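Local coordinates for protein amidase, hydantoinase/carbamoylase family (PDB 5TP4) that probably hydrolyses N-carbamoyl-L-amino acids to free L-amino acids, as a zinc-dependent amidase of the peptidase M20 family, at residues 219-230 / 287-297; 300-311 / 327-335. All coordinates share one frame; numbering follows the deposited sequence.

Contact 1. Residues 219-230 / 287-297. With EDO (1,2-ethanediol), chain T.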
# COMPACT_ATOMS: atom_id res chain seq x y z
N GLN B 219 -12.44 -24.48 -4.84
CA GLN B 219 -11.88 -24.34 -3.51
C GLN B 219 -12.87 -23.74 -2.53
O GLN B 219 -13.79 -23.01 -2.91
CB GLN B 219 -10.66 -23.42 -3.56
CG GLN B 219 -9.50 -23.99 -4.34
CD GLN B 219 -8.64 -22.90 -4.92
OE1 GLN B 219 -9.13 -21.88 -5.39
NE2 GLN B 219 -7.33 -23.13 -4.89
N ALA B 220 -12.62 -23.98 -1.24
CA ALA B 220 -13.14 -23.10 -0.19
C ALA B 220 -12.26 -21.86 -0.10
O ALA B 220 -11.03 -21.96 -0.17
CB ALA B 220 -13.18 -23.81 1.16
N ILE B 221 -12.89 -20.68 0.01
CA ILE B 221 -12.20 -19.40 -0.05
C ILE B 221 -12.63 -18.56 1.14
O ILE B 221 -13.83 -18.48 1.45
CB ILE B 221 -12.52 -18.63 -1.35
CG1 ILE B 221 -12.35 -19.50 -2.59
CG2 ILE B 221 -11.64 -17.35 -1.45
CD1 ILE B 221 -12.84 -18.81 -3.86
N ARG B 222 -11.67 -17.89 1.78
CA ARG B 222 -11.95 -16.84 2.74
C ARG B 222 -11.20 -15.58 2.34
O ARG B 222 -10.03 -15.65 1.95
CB ARG B 222 -11.54 -17.23 4.17
CG ARG B 222 -12.10 -18.58 4.58
CD ARG B 222 -13.59 -18.48 4.85
NE ARG B 222 -14.12 -19.75 5.38
CZ ARG B 222 -14.68 -20.71 4.64
NH1 ARG B 222 -14.81 -20.56 3.33
NH2 ARG B 222 -15.11 -21.82 5.23
N TRP B 223 -11.87 -14.44 2.44
CA TRP B 223 -11.24 -13.13 2.29
C TRP B 223 -11.28 -12.44 3.64
O TRP B 223 -12.34 -12.37 4.27
CB TRP B 223 -11.99 -12.28 1.27
CG TRP B 223 -11.58 -12.52 -0.14
CD1 TRP B 223 -10.73 -13.48 -0.61
CD2 TRP B 223 -11.98 -11.73 -1.26
NE1 TRP B 223 -10.59 -13.34 -1.99
CE2 TRP B 223 -11.35 -12.28 -2.40
CE3 TRP B 223 -12.83 -10.64 -1.42
CZ2 TRP B 223 -11.53 -11.74 -3.68
CZ3 TRP B 223 -13.01 -10.11 -2.70
CH2 TRP B 223 -12.36 -10.67 -3.81
N LEU B 224 -10.13 -11.96 4.08
CA LEU B 224 -9.98 -11.33 5.38
C LEU B 224 -9.45 -9.92 5.20
O LEU B 224 -8.71 -9.63 4.25
CB LEU B 224 -9.02 -12.14 6.28
CG LEU B 224 -9.25 -13.66 6.35
CD1 LEU B 224 -8.25 -14.28 7.32
CD2 LEU B 224 -10.62 -13.94 6.82
N ASP B 225 -9.86 -9.04 6.09
CA ASP B 225 -9.27 -7.72 6.25
C ASP B 225 -8.51 -7.71 7.56
O ASP B 225 -9.08 -8.06 8.60
CB ASP B 225 -10.33 -6.62 6.29
CG ASP B 225 -11.09 -6.48 5.01
OD1 ASP B 225 -10.50 -6.67 3.94
OD2 ASP B 225 -12.29 -6.17 5.08
N VAL B 226 -7.25 -7.28 7.52
CA VAL B 226 -6.43 -7.20 8.71
C VAL B 226 -6.03 -5.74 8.91
O VAL B 226 -5.61 -5.07 7.96
CB VAL B 226 -5.18 -8.09 8.60
CG1 VAL B 226 -4.42 -8.04 9.90
CG2 VAL B 226 -5.55 -9.53 8.26
N ARG B 227 -6.13 -5.28 10.15
CA ARG B 227 -5.66 -3.95 10.49
C ARG B 227 -4.77 -4.03 11.73
O ARG B 227 -5.18 -4.58 12.76
CB ARG B 227 -6.83 -3.00 10.72
CG ARG B 227 -6.40 -1.56 10.92
CD ARG B 227 -7.61 -0.67 10.73
NE ARG B 227 -7.27 0.75 10.70
CZ ARG B 227 -8.18 1.71 10.59
NH1 ARG B 227 -9.47 1.39 10.52
NH2 ARG B 227 -7.81 2.99 10.56
N VAL B 228 -3.56 -3.49 11.63
CA VAL B 228 -2.61 -3.50 12.73
C VAL B 228 -2.41 -2.07 13.20
O VAL B 228 -2.16 -1.18 12.38
CB VAL B 228 -1.27 -4.13 12.31
CG1 VAL B 228 -0.35 -4.25 13.51
CG2 VAL B 228 -1.51 -5.50 11.66
N THR B 229 -2.54 -1.84 14.50
CA THR B 229 -2.46 -0.50 15.06
C THR B 229 -1.25 -0.41 15.98
O THR B 229 -1.08 -1.24 16.87
CB THR B 229 -3.74 -0.15 15.84
OG1 THR B 229 -4.87 -0.32 14.98
CG2 THR B 229 -3.69 1.29 16.29
N GLY B 230 -0.43 0.61 15.76
CA GLY B 230 0.69 0.88 16.65
C GLY B 230 0.69 2.35 17.02
O GLY B 230 -0.35 2.95 17.25
N GLY B 287 1.79 3.60 12.24
CA GLY B 287 0.86 3.36 13.32
C GLY B 287 -0.42 2.67 12.87
O GLY B 287 -1.24 2.29 13.71
N ASP B 288 -0.62 2.51 11.56
CA ASP B 288 -1.90 2.04 11.03
C ASP B 288 -1.61 1.34 9.71
O ASP B 288 -1.29 2.00 8.72
CB ASP B 288 -2.87 3.22 10.84
CG ASP B 288 -4.28 2.79 10.44
OD1 ASP B 288 -4.57 1.58 10.40
OD2 ASP B 288 -5.10 3.70 10.17
N VAL B 289 -1.68 0.01 9.71
CA VAL B 289 -1.35 -0.79 8.54
C VAL B 289 -2.54 -1.69 8.25
O VAL B 289 -3.08 -2.32 9.18
CB VAL B 289 -0.10 -1.66 8.75
CG1 VAL B 289 0.16 -2.49 7.49
CG2 VAL B 289 1.13 -0.78 9.08
N THR B 290 -2.96 -1.75 7.00
CA THR B 290 -4.02 -2.66 6.59
C THR B 290 -3.48 -3.60 5.52
O THR B 290 -2.67 -3.20 4.68
CB THR B 290 -5.26 -1.93 6.05
OG1 THR B 290 -4.90 -1.08 4.95
CG2 THR B 290 -5.96 -1.11 7.18
N PHE B 291 -3.92 -4.85 5.54
CA PHE B 291 -3.66 -5.71 4.40
C PHE B 291 -4.80 -6.70 4.28
O PHE B 291 -5.56 -6.90 5.23
CB PHE B 291 -2.30 -6.40 4.52
CG PHE B 291 -2.13 -7.24 5.76
CD1 PHE B 291 -1.67 -6.68 6.94
CD2 PHE B 291 -2.36 -8.61 5.71
CE1 PHE B 291 -1.46 -7.48 8.07
CE2 PHE B 291 -2.15 -9.41 6.84
CZ PHE B 291 -1.69 -8.85 8.01
N THR B 292 -4.93 -7.31 3.10
CA THR B 292 -5.97 -8.31 2.87
C THR B 292 -5.33 -9.68 2.81
O THR B 292 -4.14 -9.84 2.49
CB THR B 292 -6.75 -8.06 1.57
OG1 THR B 292 -5.87 -8.14 0.43
CG2 THR B 292 -7.43 -6.70 1.61
N VAL B 293 -6.12 -10.70 3.15
CA VAL B 293 -5.68 -12.08 3.03
C VAL B 293 -6.71 -12.84 2.21
O VAL B 293 -7.91 -12.77 2.50
CB VAL B 293 -5.51 -12.77 4.40
CG1 VAL B 293 -5.06 -14.17 4.19
CG2 VAL B 293 -4.45 -12.04 5.24
N ASP B 294 -6.24 -13.55 1.19
CA ASP B 294 -7.03 -14.53 0.44
C ASP B 294 -6.54 -15.91 0.87
O ASP B 294 -5.36 -16.23 0.68
CB ASP B 294 -6.86 -14.28 -1.06
CG ASP B 294 -7.56 -15.31 -1.95
OD1 ASP B 294 -7.20 -16.50 -1.89
OD2 ASP B 294 -8.41 -14.89 -2.77
N LEU B 295 -7.42 -16.70 1.47
CA LEU B 295 -7.11 -18.05 1.95
C LEU B 295 -7.88 -19.08 1.15
O LEU B 295 -9.07 -18.91 0.91
CB LEU B 295 -7.53 -18.25 3.41
CG LEU B 295 -6.79 -17.57 4.55
CD1 LEU B 295 -7.44 -18.05 5.86
CD2 LEU B 295 -5.31 -17.95 4.50
N ARG B 296 -7.21 -20.17 0.76
CA ARG B 296 -7.88 -21.23 0.00
C ARG B 296 -7.52 -22.59 0.57
O ARG B 296 -6.43 -22.80 1.09
CB ARG B 296 -7.49 -21.22 -1.46
CG ARG B 296 -7.43 -19.85 -2.03
CD ARG B 296 -8.35 -19.70 -3.17
NE ARG B 296 -8.55 -18.30 -3.53
CZ ARG B 296 -9.19 -17.91 -4.62
NH1 ARG B 296 -9.66 -18.84 -5.48
NH2 ARG B 296 -9.36 -16.62 -4.85
N HIS B 297 -8.46 -23.53 0.41
CA HIS B 297 -8.17 -24.93 0.66
C HIS B 297 -9.18 -25.74 -0.14
O HIS B 297 -10.11 -25.18 -0.73
CB HIS B 297 -8.22 -25.28 2.16
CG HIS B 297 -7.44 -26.51 2.53
ND1 HIS B 297 -7.90 -27.79 2.25
CD2 HIS B 297 -6.26 -26.67 3.17
CE1 HIS B 297 -7.03 -28.67 2.70
NE2 HIS B 297 -6.01 -28.02 3.25
C1 EDO T . -15.66 -22.32 -5.50
O1 EDO T . -15.65 -23.61 -4.85
C2 EDO T . -15.83 -21.22 -4.46
O2 EDO T . -17.10 -21.35 -3.80
O HOH W 1 -5.27 1.27 13.10
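Val-226 and Phe-291 make the tight centre of this strand pair: the valine CB stands over one face of the ring, 3.7 Å from the ring centroid, while Val-226 CG1 reaches Phe-291 CZ at 3.4 Å. The phenylalanine ring gets there because its CG sits between the backbone N and the carbonyl carbon (chi1 58°), and Val-228 CG2 closes on its edge. Leu-224, Val-293 and Leu-295 continue this apolar layer, which helices 246-262 and 300-321 cover. The backbones run antiparallel with hydrogen-bonded and non-hydrogen-bonded pairs alternating from Ala-220/His-297 to Thr-229/Asp-288. They are neighbouring strands in the sheet of the smaller, helix-backed domain that M20 enzymes carry beside their zinc-binding domain, and that typically serves in dimerisation. The other face is more polar. There Asp-294 is gripped side-on by Arg-296 through both oxygens, and its OD2 also takes Trp-223 NE1 (2.8 Å), which arrives from above the carboxylate plane. The Arg-296 guanidinium carries Ile-221 CD1 on one face and Gln-219 OE1 at its edge (3.1 Å to NH1); NH1 also pairs with a bound MES. Arg-282 of the second subunit packs on Trp-223 and Asp-294 and forms a salt bridge with Asp-225. At the looser, solvent-exposed end, the extended Arg-227 brings its guanidinium nearly coplanar with the Asp-288 carboxylate (12°) in a side-on salt bridge, NE to OD1 and NH2 to OD2, both at 2.8 Å. A water bound to Thr-229 OG1 makes a weak bond to Asp-288 OD1.

Contact 2. Residues 300-311 / 327-335. With EDO (1,2-ethanediol), chain T.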
# COMPACT_ATOMS: atom_id res chain seq x y z
N ASP B 300 -13.61 -26.87 3.55
CA ASP B 300 -13.99 -25.70 4.34
C ASP B 300 -13.47 -25.78 5.76
O ASP B 300 -13.12 -24.75 6.36
CB ASP B 300 -15.51 -25.55 4.37
CG ASP B 300 -16.03 -24.81 3.16
OD1 ASP B 300 -16.00 -23.55 3.17
OD2 ASP B 300 -16.45 -25.50 2.22
N ALA B 301 -13.47 -26.98 6.35
CA ALA B 301 -12.94 -27.11 7.71
C ALA B 301 -11.47 -26.74 7.76
O ALA B 301 -11.02 -26.13 8.74
CB ALA B 301 -13.15 -28.53 8.24
N GLN B 302 -10.70 -27.12 6.74
CA GLN B 302 -9.27 -26.83 6.75
C GLN B 302 -9.00 -25.35 6.48
O GLN B 302 -8.06 -24.78 7.05
CB GLN B 302 -8.53 -27.68 5.72
CG GLN B 302 -8.45 -29.17 6.04
CD GLN B 302 -7.90 -29.46 7.43
OE1 GLN B 302 -6.83 -28.99 7.81
NE2 GLN B 302 -8.66 -30.23 8.20
N VAL B 303 -9.76 -24.71 5.58
CA VAL B 303 -9.52 -23.28 5.39
C VAL B 303 -9.91 -22.53 6.66
O VAL B 303 -9.24 -21.58 7.06
CB VAL B 303 -10.21 -22.73 4.11
CG1 VAL B 303 -11.70 -22.38 4.31
CG2 VAL B 303 -9.49 -21.50 3.62
N ASP B 304 -10.96 -22.98 7.35
CA ASP B 304 -11.30 -22.36 8.63
C ASP B 304 -10.19 -22.59 9.66
O ASP B 304 -9.87 -21.70 10.46
CB ASP B 304 -12.63 -22.93 9.14
CG ASP B 304 -13.83 -22.42 8.35
OD1 ASP B 304 -13.67 -21.43 7.61
OD2 ASP B 304 -14.93 -23.01 8.47
N ALA B 305 -9.56 -23.76 9.63
CA ALA B 305 -8.46 -24.03 10.54
C ALA B 305 -7.29 -23.11 10.25
O ALA B 305 -6.65 -22.60 11.19
CB ALA B 305 -8.02 -25.49 10.44
N MET B 306 -6.99 -22.88 8.97
CA MET B 306 -5.96 -21.91 8.61
C MET B 306 -6.30 -20.52 9.16
O MET B 306 -5.43 -19.83 9.70
CB MET B 306 -5.78 -21.88 7.09
CG MET B 306 -5.34 -23.21 6.52
SD MET B 306 -5.43 -23.18 4.69
CE MET B 306 -4.26 -21.87 4.37
N GLU B 307 -7.57 -20.11 9.04
CA GLU B 307 -7.99 -18.81 9.56
C GLU B 307 -7.75 -18.72 11.06
O GLU B 307 -7.23 -17.72 11.57
CB GLU B 307 -9.47 -18.56 9.26
CG GLU B 307 -9.90 -17.23 9.83
CD GLU B 307 -11.34 -16.90 9.57
OE1 GLU B 307 -11.84 -17.25 8.48
OE2 GLU B 307 -11.94 -16.26 10.46
N ARG B 308 -8.20 -19.74 11.80
CA ARG B 308 -8.03 -19.68 13.25
C ARG B 308 -6.56 -19.70 13.64
O ARG B 308 -6.17 -19.04 14.61
CB ARG B 308 -8.80 -20.83 13.91
CG ARG B 308 -10.30 -20.68 13.80
CD ARG B 308 -11.07 -21.67 14.71
NE ARG B 308 -10.58 -23.05 14.61
CZ ARG B 308 -10.95 -23.91 13.67
NH1 ARG B 308 -11.82 -23.54 12.76
NH2 ARG B 308 -10.45 -25.15 13.64
N ALA B 309 -5.73 -20.48 12.93
CA ALA B 309 -4.28 -20.43 13.14
C ALA B 309 -3.72 -19.04 12.91
O ALA B 309 -2.85 -18.57 13.65
CB ALA B 309 -3.57 -21.43 12.23
N LEU B 310 -4.20 -18.36 11.87
CA LEU B 310 -3.73 -17.01 11.59
C LEU B 310 -4.17 -16.04 12.70
O LEU B 310 -3.39 -15.21 13.15
CB LEU B 310 -4.25 -16.56 10.24
CG LEU B 310 -3.89 -15.12 9.86
CD1 LEU B 310 -2.39 -15.00 9.70
CD2 LEU B 310 -4.62 -14.71 8.57
N ARG B 311 -5.40 -16.17 13.18
CA ARG B 311 -5.81 -15.29 14.25
C ARG B 311 -4.95 -15.50 15.49
O ARG B 311 -4.55 -14.53 16.14
CB ARG B 311 -7.29 -15.52 14.58
CG ARG B 311 -8.22 -15.15 13.45
CD ARG B 311 -9.68 -15.52 13.80
NE ARG B 311 -10.59 -15.05 12.75
CZ ARG B 311 -11.06 -13.81 12.68
NH1 ARG B 311 -10.71 -12.90 13.58
NH2 ARG B 311 -11.88 -13.47 11.69
N ILE B 327 -8.93 -8.71 12.86
CA ILE B 327 -9.06 -9.53 11.66
C ILE B 327 -10.54 -9.77 11.42
O ILE B 327 -11.23 -10.35 12.28
CB ILE B 327 -8.31 -10.86 11.78
CG1 ILE B 327 -6.80 -10.60 11.93
CG2 ILE B 327 -8.62 -11.75 10.59
CD1 ILE B 327 -6.00 -11.84 12.27
N ASP B 328 -11.02 -9.33 10.27
CA ASP B 328 -12.43 -9.45 9.91
C ASP B 328 -12.54 -10.28 8.64
O ASP B 328 -11.79 -10.07 7.69
CB ASP B 328 -13.07 -8.07 9.69
CG ASP B 328 -13.18 -7.26 10.97
OD1 ASP B 328 -13.61 -7.81 12.02
OD2 ASP B 328 -12.83 -6.07 10.94
N THR B 329 -13.48 -11.21 8.62
CA THR B 329 -13.74 -12.01 7.43
C THR B 329 -14.84 -11.31 6.65
O THR B 329 -15.97 -11.22 7.12
CB THR B 329 -14.17 -13.43 7.80
OG1 THR B 329 -13.14 -14.04 8.57
CG2 THR B 329 -14.40 -14.27 6.52
N CYS B 330 -14.51 -10.82 5.45
CA CYS B 330 -15.47 -10.05 4.66
C CYS B 330 -16.09 -10.83 3.50
O CYS B 330 -17.05 -10.33 2.91
CB CYS B 330 -14.81 -8.79 4.12
SG CYS B 330 -13.49 -9.18 2.99
N TRP B 331 -15.59 -12.01 3.17
CA TRP B 331 -16.21 -12.86 2.17
C TRP B 331 -15.88 -14.32 2.45
O TRP B 331 -14.73 -14.63 2.76
CB TRP B 331 -15.73 -12.51 0.75
CG TRP B 331 -16.53 -13.21 -0.32
CD1 TRP B 331 -17.86 -13.08 -0.55
CD2 TRP B 331 -16.03 -14.14 -1.28
NE1 TRP B 331 -18.23 -13.89 -1.61
CE2 TRP B 331 -17.13 -14.54 -2.08
CE3 TRP B 331 -14.77 -14.68 -1.55
CZ2 TRP B 331 -17.00 -15.46 -3.12
CZ3 TRP B 331 -14.64 -15.58 -2.59
CH2 TRP B 331 -15.76 -15.96 -3.37
N ARG B 332 -16.86 -15.20 2.31
CA ARG B 332 -16.66 -16.64 2.39
C ARG B 332 -17.34 -17.29 1.20
O ARG B 332 -18.41 -16.86 0.77
CB ARG B 332 -17.27 -17.24 3.68
CG ARG B 332 -16.83 -16.58 4.99
CD ARG B 332 -17.63 -17.16 6.17
NE ARG B 332 -17.16 -16.59 7.43
CZ ARG B 332 -17.55 -15.42 7.91
NH1 ARG B 332 -18.45 -14.70 7.25
NH2 ARG B 332 -17.06 -14.96 9.06
N SER B 333 -16.72 -18.35 0.68
CA SER B 333 -17.32 -19.16 -0.37
C SER B 333 -16.98 -20.62 -0.07
O SER B 333 -15.84 -20.93 0.27
CB SER B 333 -16.80 -18.79 -1.76
OG SER B 333 -17.77 -19.15 -2.72
N PRO B 334 -17.95 -21.52 -0.20
CA PRO B 334 -17.72 -22.92 0.17
C PRO B 334 -16.99 -23.67 -0.92
O PRO B 334 -17.03 -23.32 -2.10
CB PRO B 334 -19.14 -23.47 0.34
CG PRO B 334 -19.94 -22.67 -0.69
CD PRO B 334 -19.33 -21.27 -0.68
N ALA B 335 -16.33 -24.75 -0.51
CA ALA B 335 -15.80 -25.68 -1.51
C ALA B 335 -16.95 -26.22 -2.35
O ALA B 335 -18.09 -26.33 -1.89
CB ALA B 335 -15.06 -26.83 -0.83
C1 EDO T . -15.66 -22.32 -5.50
O1 EDO T . -15.65 -23.61 -4.85
C2 EDO T . -15.83 -21.22 -4.46
O2 EDO T . -17.10 -21.35 -3.80
O HOH W 2 -14.61 -15.32 10.66
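The Arg-311 guanidinium has Ile-327 CG2 against one face, 3.6 Å above its plane and offset toward the rim, and at its edge Glu-307 OE2 and Thr-329 OG1. A second guanidinium, that of Arg-332, carries Thr-329 CG2 over the centre of one face. Arg-311 holds Glu-307 side-on, NE (2.9 Å) and NH2 both reaching the single oxygen OE2, the first along its anti lone pair. With this i to i+4 salt bridge in place, the guanidinium also faces the strand, where NH1 donates to Ile-327 O at 2.9 Å from above the carbonyl plane; NH2 adds a weak bond to the same oxygen. Glu-307 is fully extended, CG anti to the backbone N (chi1 179°), which carries its carboxylate out to within 3.2 Å of Thr-329 OG1, measured from OE2. One water joins Glu-307 OE2, Thr-329 OG1 and Arg-332 NH2. In the smaller M20 domain, helix 300-321 packs against one face of the sheet and leads into strand 324-337, the axes of 300-311 and 327-333 lying at 156°; a classic beta bulge at Cys-330 and Trp-331, opposite Trp-223, interrupts the strand. At the far end Asp-300, in the helix's first turn, accepts Ala-335 N on OD2 (2.8 Å, syn side), while its OD1 pairs with Arg-222, as does Asp-304. Just beyond, an ethanediol donates from O2 to Pro-334 O at 2.6 Å.

In the fold
Contact 1 is mostly buried and contact 2 lies at the surface, yet both involve one sheet: strand 212-229 separates strand 288-297 from strand 324-337, and helix 300-321 follows strand 288-297 directly in the chain. Contact 1 relies on a continuous backbone ladder with an apolar layer toward the helices. Contact 2 buries far less surface and depends on charged side chains, a water, one backbone carbonyl and one backbone amide. They meet at Arg-222, which ties strand 212-229 to the start of the helix, and where Asp-225 N lies 2.7 Å from Asp-328 O, a probable hydrogen bond. The second subunit approaches contact 1 much more extensively.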